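Side-chain contacts in transcriptional activator PlcR protein (Bacillus thuringiensis, PDB 3U3W), which acts as a virulence regulator, activating transcription from bound DNA in response to the quorum-sensing signal peptide PapR: residues Q180-L185 against V196-N201; N220-I225 against G236-Q241; S8-I13 against D47-I52. All coordinates share one frame; numbering follows the deposited sequence. Where two conformers were deposited one is given.

Contact 1 (Q180-L185 against V196-N201); sequences QILKQL and VKVRYN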
loop_
_atom_site.group_PDB
_atom_site.type_symbol
_atom_site.label_atom_id
_atom_site.label_comp_id
_atom_site.label_asym_id
_atom_site.label_seq_id
_atom_site.Cartn_x
_atom_site.Cartn_y
_atom_site.Cartn_z
ATOM N N GLN A 180 18.836 2.077 -14.564
ATOM C CA GLN A 180 18.384 3.471 -14.489
ATOM C C GLN A 180 17.105 3.616 -13.674
ATOM O O GLN A 180 16.953 4.595 -12.950
ATOM C CB GLN A 180 18.120 4.063 -15.867
ATOM C CG GLN A 180 19.292 4.669 -16.594
ATOM C CD GLN A 180 18.914 4.998 -18.034
ATOM O OE1 GLN A 180 19.515 4.475 -18.979
ATOM N NE2 GLN A 180 17.888 5.841 -18.207
ATOM N N ILE A 181 16.178 2.666 -13.827
ATOM C CA ILE A 181 14.912 2.693 -13.076
ATOM C C ILE A 181 15.136 2.553 -11.570
ATOM O O ILE A 181 14.588 3.324 -10.776
ATOM C CB ILE A 181 13.888 1.621 -13.569
ATOM C CG1 ILE A 181 13.489 1.886 -15.018
ATOM C CG2 ILE A 181 12.642 1.601 -12.673
ATOM C CD1 ILE A 181 12.995 0.664 -15.762
ATOM N N LEU A 182 15.945 1.579 -11.170
ATOM C CA LEU A 182 16.276 1.399 -9.752
ATOM C C LEU A 182 16.904 2.649 -9.148
ATOM O O LEU A 182 16.670 2.957 -7.980
ATOM C CB LEU A 182 17.194 0.192 -9.548
ATOM C CG LEU A 182 16.509 -1.126 -9.939
ATOM C CD1 LEU A 182 17.486 -2.293 -9.977
ATOM C CD2 LEU A 182 15.322 -1.415 -9.014
ATOM N N LYS A 183 17.686 3.361 -9.959
ATOM C CA LYS A 183 18.348 4.599 -9.554
ATOM C C LYS A 183 17.352 5.748 -9.374
ATOM O O LYS A 183 17.391 6.465 -8.376
ATOM C CB LYS A 183 19.430 4.972 -10.579
ATOM C CG LYS A 183 20.267 6.197 -10.220
ATOM C CD LYS A 183 21.440 6.376 -11.186
ATOM C CE LYS A 183 22.418 7.455 -10.700
ATOM N NZ LYS A 183 21.770 8.779 -10.436
ATOM N N GLN A 184 16.466 5.913 -10.349
ATOM C CA GLN A 184 15.387 6.889 -10.265
ATOM C C GLN A 184 14.466 6.614 -9.082
ATOM O O GLN A 184 13.899 7.548 -8.525
ATOM C CB GLN A 184 14.576 6.910 -11.568
ATOM C CG GLN A 184 15.366 7.383 -12.790
ATOM C CD GLN A 184 14.593 7.230 -14.094
ATOM O OE1 GLN A 184 13.569 7.880 -14.298
ATOM N NE2 GLN A 184 15.087 6.375 -14.984
ATOM N N LEU A 185 14.329 5.339 -8.704
ATOM C CA LEU A 185 13.531 4.943 -7.544
ATOM C C LEU A 185 14.146 5.363 -6.207
ATOM O O LEU A 185 13.420 5.706 -5.271
ATOM C CB LEU A 185 13.310 3.429 -7.529
ATOM C CG LEU A 185 12.114 2.900 -8.304
ATOM C CD1 LEU A 185 11.937 1.417 -8.027
ATOM C CD2 LEU A 185 10.867 3.660 -7.900
ATOM N N VAL A 196 10.417 -4.364 -6.281
ATOM C CA VAL A 196 10.510 -5.811 -6.334
ATOM C C VAL A 196 10.297 -6.287 -7.765
ATOM O O VAL A 196 10.964 -7.210 -8.240
ATOM C CB VAL A 196 9.469 -6.501 -5.412
ATOM C CG1 VAL A 196 9.350 -7.970 -5.736
ATOM C CG2 VAL A 196 9.834 -6.312 -3.957
ATOM N N LYS A 197 9.351 -5.657 -8.449
ATOM C CA LYS A 197 9.030 -6.057 -9.788
ATOM C C LYS A 197 10.210 -5.772 -10.743
ATOM O O LYS A 197 10.581 -6.627 -11.551
ATOM C CB LYS A 197 7.765 -5.343 -10.259
ATOM C CG LYS A 197 7.500 -5.565 -11.732
ATOM C CD LYS A 197 6.415 -4.650 -12.263
ATOM C CE LYS A 197 5.042 -5.098 -11.800
ATOM N NZ LYS A 197 3.980 -4.261 -12.407
ATOM N N VAL A 198 10.779 -4.569 -10.650
ATOM C CA VAL A 198 11.940 -4.206 -11.466
ATOM C C VAL A 198 13.119 -5.134 -11.204
ATOM O O VAL A 198 13.776 -5.575 -12.143
ATOM C CB VAL A 198 12.419 -2.744 -11.242
ATOM C CG1 VAL A 198 13.625 -2.440 -12.140
ATOM C CG2 VAL A 198 11.304 -1.762 -11.507
ATOM N N ARG A 199 13.403 -5.433 -9.937
ATOM C CA ARG A 199 14.505 -6.355 -9.642
ATOM C C ARG A 199 14.274 -7.735 -10.241
ATOM O O ARG A 199 15.217 -8.408 -10.676
ATOM C CB ARG A 199 14.794 -6.460 -8.149
ATOM C CG ARG A 199 15.341 -5.185 -7.563
ATOM C CD ARG A 199 15.851 -5.378 -6.139
ATOM N NE ARG A 199 16.284 -4.088 -5.606
ATOM C CZ ARG A 199 17.498 -3.571 -5.776
ATOM N NH1 ARG A 199 18.439 -4.243 -6.450
ATOM N NH2 ARG A 199 17.774 -2.378 -5.269
ATOM N N TYR A 200 13.014 -8.146 -10.295
ATOM C CA TYR A 200 12.688 -9.448 -10.855
ATOM C C TYR A 200 12.962 -9.503 -12.353
ATOM O O TYR A 200 13.513 -10.492 -12.850
ATOM C CB TYR A 200 11.239 -9.787 -10.597
ATOM C CG TYR A 200 10.771 -11.050 -11.275
ATOM C CD1 TYR A 200 11.154 -12.300 -10.801
ATOM C CD2 TYR A 200 9.934 -10.994 -12.379
ATOM C CE1 TYR A 200 10.718 -13.454 -11.406
ATOM C CE2 TYR A 200 9.479 -12.149 -12.996
ATOM C CZ TYR A 200 9.869 -13.373 -12.505
ATOM O OH TYR A 200 9.406 -14.520 -13.110
ATOM N N ASN A 201 12.555 -8.450 -13.060
ATOM C CA ASN A 201 12.695 -8.392 -14.510
ATOM C C ASN A 201 14.171 -8.285 -14.819
ATOM O O ASN A 201 14.687 -8.990 -15.676
ATOM C CB ASN A 201 11.933 -7.193 -15.090
ATOM C CG ASN A 201 10.410 -7.364 -15.045
ATOM O OD1 ASN A 201 9.885 -8.484 -15.135
ATOM N ND2 ASN A 201 9.691 -6.239 -14.919
#
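Leu182 and Val198 are set against each other by their first torsions. In Val198 CG1 is anti to the backbone N (chi1 -179°), which turns this methyl to Leu182 and gives CG2 to Ile181; Leu182 holds CG beside its own backbone N (chi1 -64°) and extends its fork over the valine. The two side chains slide past one another in opposite directions, with Leu182 CD2 3.7 Å from Val198 CG1 and 3.9 Å from Val198 CB. Ile181 uses its short branch, bringing Ile181 CG2 to 3.8 Å from Val198 CG2. One valine thus serves two consecutive residues, a methyl for each.

The same leucine also crosses Arg199 at a slant. Leu182 CD2 touches Arg199 CG at 4.0 Å, while Leu182 CD1 sits over one face of the guanidinium, near the rim, 4.1 Å from Arg199 NH1. The flat group is held by polar partners from elsewhere: NE forms a salt bridge with Asp195 and NH1 a hydrogen bond with Gln218, which should limit its rotation above the leucine methyl. No hydrogen bond spans the two segments, whose axes run nearly antiparallel at 160° and approach to 10.3 Å.

Consecutive helices 171-187 and 192-208 are joined here into a helical hairpin of the TPR-like C-terminal domain. Ile181 also touches Glu158 of the preceding helix 153-167. From the same helix 192-208, Lys197 (salt bridge) and Asn201 (hydrogen bond) reach the backbone of the bound peptide, and Val196 and Arg199 meet helix 212-228, the next in the chain.

Contact 2 (N220-I225 against G236-Q241); sequences NKAIEI and GQLYYQ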
loop_
_atom_site.group_PDB
_atom_site.type_symbol
_atom_site.label_atom_id
_atom_site.label_comp_id
_atom_site.label_asym_id
_atom_site.label_seq_id
_atom_site.Cartn_x
_atom_site.Cartn_y
_atom_site.Cartn_z
ATOM N N ASN A 220 17.473 -12.537 -4.554
ATOM C CA ASN A 220 17.485 -12.588 -3.089
ATOM C C ASN A 220 17.181 -11.249 -2.442
ATOM O O ASN A 220 16.509 -11.189 -1.409
ATOM C CB ASN A 220 18.813 -13.131 -2.570
ATOM C CG ASN A 220 18.955 -14.623 -2.793
ATOM O OD1 ASN A 220 17.961 -15.347 -2.886
ATOM N ND2 ASN A 220 20.189 -15.087 -2.889
ATOM N N LYS A 221 17.683 -10.182 -3.051
ATOM C CA LYS A 221 17.344 -8.840 -2.619
ATOM C C LYS A 221 15.818 -8.640 -2.719
ATOM O O LYS A 221 15.184 -8.148 -1.790
ATOM C CB LYS A 221 18.076 -7.804 -3.475
ATOM C CG LYS A 221 18.081 -6.410 -2.892
ATOM C CD LYS A 221 19.448 -6.066 -2.321
ATOM C CE LYS A 221 19.959 -7.167 -1.378
ATOM N NZ LYS A 221 21.029 -6.687 -0.438
ATOM N N ALA A 222 15.228 -9.044 -3.842
ATOM C CA ALA A 222 13.804 -8.827 -4.049
ATOM C C ALA A 222 12.940 -9.707 -3.101
ATOM O O ALA A 222 11.962 -9.235 -2.545
ATOM C CB ALA A 222 13.431 -9.002 -5.529
ATOM N N ILE A 223 13.341 -10.953 -2.890
ATOM C CA ILE A 223 12.718 -11.820 -1.887
ATOM C C ILE A 223 12.754 -11.211 -0.486
ATOM O O ILE A 223 11.762 -11.268 0.241
ATOM C CB ILE A 223 13.385 -13.221 -1.865
ATOM C CG1 ILE A 223 13.178 -13.909 -3.225
ATOM C CG2 ILE A 223 12.886 -14.057 -0.665
ATOM C CD1 ILE A 223 13.549 -15.399 -3.268
ATOM N N GLU A 224 13.889 -10.624 -0.113
ATOM C CA GLU A 224 14.010 -9.960 1.184
ATOM C C GLU A 224 13.024 -8.800 1.293
ATOM O O GLU A 224 12.303 -8.675 2.289
ATOM C CB GLU A 224 15.441 -9.466 1.424
ATOM C CG GLU A 224 15.605 -8.577 2.650
ATOM C CD GLU A 224 16.653 -7.476 2.449
ATOM O OE1 GLU A 224 17.832 -7.809 2.199
ATOM O OE2 GLU A 224 16.293 -6.277 2.533
ATOM N N ILE A 225 12.994 -7.951 0.270
ATOM C CA ILE A 225 12.059 -6.831 0.247
ATOM C C ILE A 225 10.610 -7.310 0.323
ATOM O O ILE A 225 9.787 -6.710 1.002
ATOM C CB ILE A 225 12.232 -5.953 -1.003
ATOM C CG1 ILE A 225 13.651 -5.368 -1.032
ATOM C CG2 ILE A 225 11.184 -4.829 -1.019
ATOM C CD1 ILE A 225 13.998 -4.692 -2.331
ATOM N N GLY A 236 6.369 -15.979 -5.602
ATOM C CA GLY A 236 6.438 -17.268 -6.282
ATOM C C GLY A 236 7.442 -17.235 -7.438
ATOM O O GLY A 236 8.345 -18.070 -7.520
ATOM N N GLN A 237 7.293 -16.246 -8.316
ATOM C CA GLN A 237 8.184 -16.080 -9.463
ATOM C C GLN A 237 9.632 -15.974 -9.016
ATOM O O GLN A 237 10.509 -16.529 -9.656
ATOM C CB GLN A 237 7.794 -14.852 -10.297
ATOM C CG GLN A 237 6.379 -14.933 -10.872
ATOM C CD GLN A 237 5.320 -14.413 -9.886
ATOM O OE1 GLN A 237 5.298 -14.806 -8.719
ATOM N NE2 GLN A 237 4.451 -13.518 -10.356
ATOM N N LEU A 238 9.861 -15.270 -7.905
ATOM C CA LEU A 238 11.200 -15.046 -7.357
ATOM C C LEU A 238 11.856 -16.342 -6.889
ATOM O O LEU A 238 12.989 -16.616 -7.250
ATOM C CB LEU A 238 11.150 -14.018 -6.219
ATOM C CG LEU A 238 10.961 -12.584 -6.749
ATOM C CD1 LEU A 238 10.597 -11.585 -5.650
ATOM C CD2 LEU A 238 12.207 -12.130 -7.523
ATOM N N TYR A 239 11.142 -17.142 -6.103
ATOM C CA TYR A 239 11.632 -18.461 -5.735
ATOM C C TYR A 239 11.939 -19.333 -6.932
ATOM O O TYR A 239 12.894 -20.092 -6.901
ATOM C CB TYR A 239 10.653 -19.191 -4.820
ATOM C CG TYR A 239 10.736 -18.689 -3.414
ATOM C CD1 TYR A 239 11.922 -18.773 -2.698
ATOM C CD2 TYR A 239 9.645 -18.091 -2.814
ATOM C CE1 TYR A 239 12.012 -18.289 -1.409
ATOM C CE2 TYR A 239 9.721 -17.605 -1.535
ATOM C CZ TYR A 239 10.907 -17.708 -0.834
ATOM O OH TYR A 239 10.961 -17.217 0.448
ATOM N N TYR A 240 11.112 -19.237 -7.968
ATOM C CA TYR A 240 11.332 -20.002 -9.178
ATOM C C TYR A 240 12.653 -19.521 -9.800
ATOM O O TYR A 240 13.568 -20.313 -10.054
ATOM C CB TYR A 240 10.143 -19.837 -10.149
ATOM C CG TYR A 240 10.355 -20.526 -11.481
ATOM C CD1 TYR A 240 9.986 -21.859 -11.664
ATOM C CD2 TYR A 240 10.946 -19.853 -12.554
ATOM C CE1 TYR A 240 10.200 -22.500 -12.882
ATOM C CE2 TYR A 240 11.152 -20.488 -13.777
ATOM C CZ TYR A 240 10.782 -21.804 -13.931
ATOM O OH TYR A 240 10.993 -22.426 -15.129
ATOM N N GLN A 241 12.753 -18.215 -10.017
ATOM C CA GLN A 241 13.976 -17.629 -10.533
ATOM C C GLN A 241 15.215 -17.999 -9.713
ATOM O O GLN A 241 16.296 -18.198 -10.266
ATOM C CB GLN A 241 13.859 -16.115 -10.609
ATOM C CG GLN A 241 14.969 -15.517 -11.417
ATOM C CD GLN A 241 14.996 -16.124 -12.792
ATOM O OE1 GLN A 241 13.977 -16.154 -13.486
ATOM N NE2 GLN A 241 16.145 -16.653 -13.185
#
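Ile223 packs against both Leu238 and Tyr239, and its two branches divide the work. Ile223 CG1, beside the backbone N (chi1 -63°), passes Leu238 at close range, 3.6 Å from Leu238 CB, and carries Ile223 CD1 onward over one face of the Tyr239 ring. This is a CH-pi contact: Ile223 CD1 lies 4.1 Å from the centroid of the Tyr239 ring and 26° off the normal, shifted toward the side of the ring formed by Tyr239 CD1 and Tyr239 CE1. The other branch meets the hydroxyl end of the same ring, Ile223 CG2 lying 3.9 Å from Tyr239 OH. The isoleucine and tyrosine side chains cross at about a right angle.

Next to this pair, the fork of Leu238 closes on Ala222, with Ala222 CB 3.8 Å from Leu238 CD1 and 3.9 Å from Leu238 CD2. The small alanine lets the leucine come near the helix backbone.

Further out, Tyr200 of helix 192-208 touches Leu238, and Phe266 and Lys262 of helix 253-269 touch Tyr239, which also packs on Ile269 of the second subunit. Asn220, hydrogen-bonded to Arg242, adds a polar tie between the two helices. Helices 212-228 and 235-248, successive in the chain and 151° apart in direction over these segments, form an antiparallel helical hairpin of the kind from which tetratricopeptide-like domains are built.

Contact 3 (S8-I13 against D47-I52); sequences SEIKKI and DILQGI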
loop_
_atom_site.group_PDB
_atom_site.type_symbol
_atom_site.label_atom_id
_atom_site.label_comp_id
_atom_site.label_asym_id
_atom_site.label_seq_id
_atom_site.Cartn_x
_atom_site.Cartn_y
_atom_site.Cartn_z
ATOM N N SER A 8 -18.885 20.180 -4.827
ATOM C CA SER A 8 -19.972 19.239 -4.574
ATOM C C SER A 8 -19.494 17.898 -4.020
ATOM O O SER A 8 -20.263 17.160 -3.419
ATOM C CB SER A 8 -20.835 19.039 -5.821
ATOM O OG SER A 8 -20.028 18.876 -6.968
ATOM N N GLU A 9 -18.226 17.585 -4.233
ATOM C CA GLU A 9 -17.614 16.439 -3.579
ATOM C C GLU A 9 -17.524 16.686 -2.068
ATOM O O GLU A 9 -17.799 15.801 -1.250
ATOM C CB GLU A 9 -16.234 16.163 -4.176
ATOM C CG GLU A 9 -15.587 14.876 -3.682
ATOM C CD GLU A 9 -16.347 13.629 -4.111
ATOM O OE1 GLU A 9 -17.280 13.747 -4.941
ATOM O OE2 GLU A 9 -16.012 12.529 -3.619
ATOM N N ILE A 10 -17.159 17.904 -1.694
ATOM C CA ILE A 10 -17.149 18.270 -0.281
ATOM C C ILE A 10 -18.559 18.275 0.327
ATOM O O ILE A 10 -18.755 17.817 1.454
ATOM C CB ILE A 10 -16.442 19.630 -0.055
ATOM C CG1 ILE A 10 -14.927 19.471 -0.245
ATOM C CG2 ILE A 10 -16.761 20.189 1.329
ATOM C CD1 ILE A 10 -14.142 20.750 -0.070
ATOM N N LYS A 11 -19.533 18.788 -0.424
ATOM C CA LYS A 11 -20.924 18.859 0.031
ATOM C C LYS A 11 -21.543 17.468 0.119
ATOM O O LYS A 11 -22.270 17.152 1.060
ATOM C CB LYS A 11 -21.748 19.724 -0.927
ATOM C CG LYS A 11 -23.267 19.713 -0.685
ATOM C CD LYS A 11 -23.953 20.726 -1.607
ATOM C CE LYS A 11 -25.431 20.923 -1.281
ATOM N NZ LYS A 11 -26.306 19.930 -1.962
ATOM N N LYS A 12 -21.247 16.649 -0.881
ATOM C CA LYS A 12 -21.711 15.272 -0.933
ATOM C C LYS A 12 -21.235 14.483 0.287
ATOM O O LYS A 12 -22.020 13.778 0.920
ATOM C CB LYS A 12 -21.235 14.621 -2.243
ATOM C CG LYS A 12 -21.352 13.100 -2.324
ATOM C CD LYS A 12 -21.296 12.642 -3.788
ATOM C CE LYS A 12 -21.033 11.143 -3.930
ATOM N NZ LYS A 12 -19.587 10.789 -3.767
ATOM N N ILE A 13 -19.951 14.618 0.618
ATOM C CA ILE A 13 -19.364 13.875 1.729
ATOM C C ILE A 13 -19.777 14.441 3.095
ATOM O O ILE A 13 -19.892 13.698 4.071
ATOM C CB ILE A 13 -17.816 13.801 1.615
ATOM C CG1 ILE A 13 -17.410 13.211 0.268
ATOM C CG2 ILE A 13 -17.231 12.972 2.742
ATOM C CD1 ILE A 13 -15.934 13.256 0.005
ATOM N N ASP A 47 -4.545 25.133 4.856
ATOM C CA ASP A 47 -5.078 25.039 6.210
ATOM C C ASP A 47 -6.528 24.551 6.206
ATOM O O ASP A 47 -6.847 23.508 6.777
ATOM C CB ASP A 47 -4.950 26.383 6.949
ATOM C CG ASP A 47 -5.255 27.589 6.056
ATOM O OD1 ASP A 47 -5.919 27.423 5.009
ATOM O OD2 ASP A 47 -4.829 28.714 6.405
ATOM N N ILE A 48 -7.406 25.305 5.553
ATOM C CA ILE A 48 -8.823 24.954 5.472
ATOM C C ILE A 48 -9.110 23.584 4.830
ATOM O O ILE A 48 -9.971 22.842 5.312
ATOM C CB ILE A 48 -9.634 26.071 4.788
ATOM C CG1 ILE A 48 -9.465 27.377 5.579
ATOM C CG2 ILE A 48 -11.102 25.684 4.675
ATOM C CD1 ILE A 48 -10.268 28.553 5.065
ATOM N N LEU A 49 -8.380 23.230 3.774
ATOM C CA LEU A 49 -8.608 21.943 3.112
ATOM C C LEU A 49 -8.196 20.790 4.009
ATOM O O LEU A 49 -8.895 19.789 4.130
ATOM C CB LEU A 49 -7.814 21.847 1.817
ATOM C CG LEU A 49 -8.200 20.631 0.979
ATOM C CD1 LEU A 49 -9.713 20.621 0.685
ATOM C CD2 LEU A 49 -7.396 20.621 -0.311
ATOM N N GLN A 50 -7.023 20.946 4.600
ATOM C CA GLN A 50 -6.460 20.000 5.542
ATOM C C GLN A 50 -7.457 19.722 6.675
ATOM O O GLN A 50 -7.744 18.572 7.003
ATOM C CB GLN A 50 -5.142 20.581 6.062
ATOM C CG GLN A 50 -4.874 20.375 7.531
ATOM C CD GLN A 50 -4.698 18.924 7.855
ATOM O OE1 GLN A 50 -4.239 18.146 7.016
ATOM N NE2 GLN A 50 -5.082 18.536 9.067
ATOM N N GLY A 51 -8.008 20.790 7.236
ATOM C CA GLY A 51 -9.055 20.692 8.234
ATOM C C GLY A 51 -10.295 19.961 7.754
ATOM O O GLY A 51 -10.756 19.022 8.407
ATOM N N ILE A 52 -10.852 20.388 6.623
ATOM C CA ILE A 52 -12.046 19.731 6.083
ATOM C C ILE A 52 -11.801 18.243 5.803
ATOM O O ILE A 52 -12.644 17.401 6.112
ATOM C CB ILE A 52 -12.545 20.426 4.805
ATOM C CG1 ILE A 52 -13.201 21.758 5.146
ATOM C CG2 ILE A 52 -13.517 19.542 4.033
ATOM C CD1 ILE A 52 -13.271 22.688 3.957
#
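Ile10 meets Leu49 and Ile52 through aliphatic carbons alone; the nearby flat group is the Phe63 ring, from helix 61-65, touched by both Ile10 and Leu49 and so bridging them. Farther off, the Glu9 carboxylate is hydrogen-bonded through OE2 to His62 NE2, while OE1 forms a long salt bridge with Lys12.

Within the contact Ile10 works with both of its branches. Its longer arm is fully extended (chi2 179°), which sends CD1 toward the leucine: Ile10 CD1 and Leu49 CD1 are 4.5 Å apart. Its short branch faces the second isoleucine, Ile10 CG2 lying 4.3 Å from Ile52 CG2, so that each isoleucine presents its CG2 to the other. Leu49 starts off to one side of the contact, and CG anti to the backbone N (chi1 -170°) brings its fork round to Ile10. These are light van der Waals touches between buried side chains, and the backbones stay well apart, with 8.3 Å between Ile10 CA and Ile52 CA.

Other helices complete the packing. Ile37 of helix 31-38 touches Ile10 and also Ile48, which itself packs on a phosphate of the bound DNA; Leu49 meets Met46 of the second subunit. Helices 4-16 and 46-56 are thereby joined in the hydrophobic core of a compact, all-helical XRE-type helix-turn-helix domain, in which helix 31-38 is probably the recognition helix, as in relatives.

In the fold
Contacts 1 and 2 belong to one continuous helical array: their centres are 14 Å apart and they touch, Val196 meeting Ile225 and Leu238 while Tyr200 packs on Gln237. Each joins neighbours in the chain as an antiparallel hairpin, yet contact 1 is partly buried and admits an arginine, whereas contact 2 is fully buried and adds an aromatic face. Contact 3 is different in kind. It lies about 37 and 43 Å, centre to centre, from contacts 1 and 2, in the DNA-binding domain, and unites helices distant in sequence through sparse aliphatic touches. Peptide binding borders the first two; DNA borders the third.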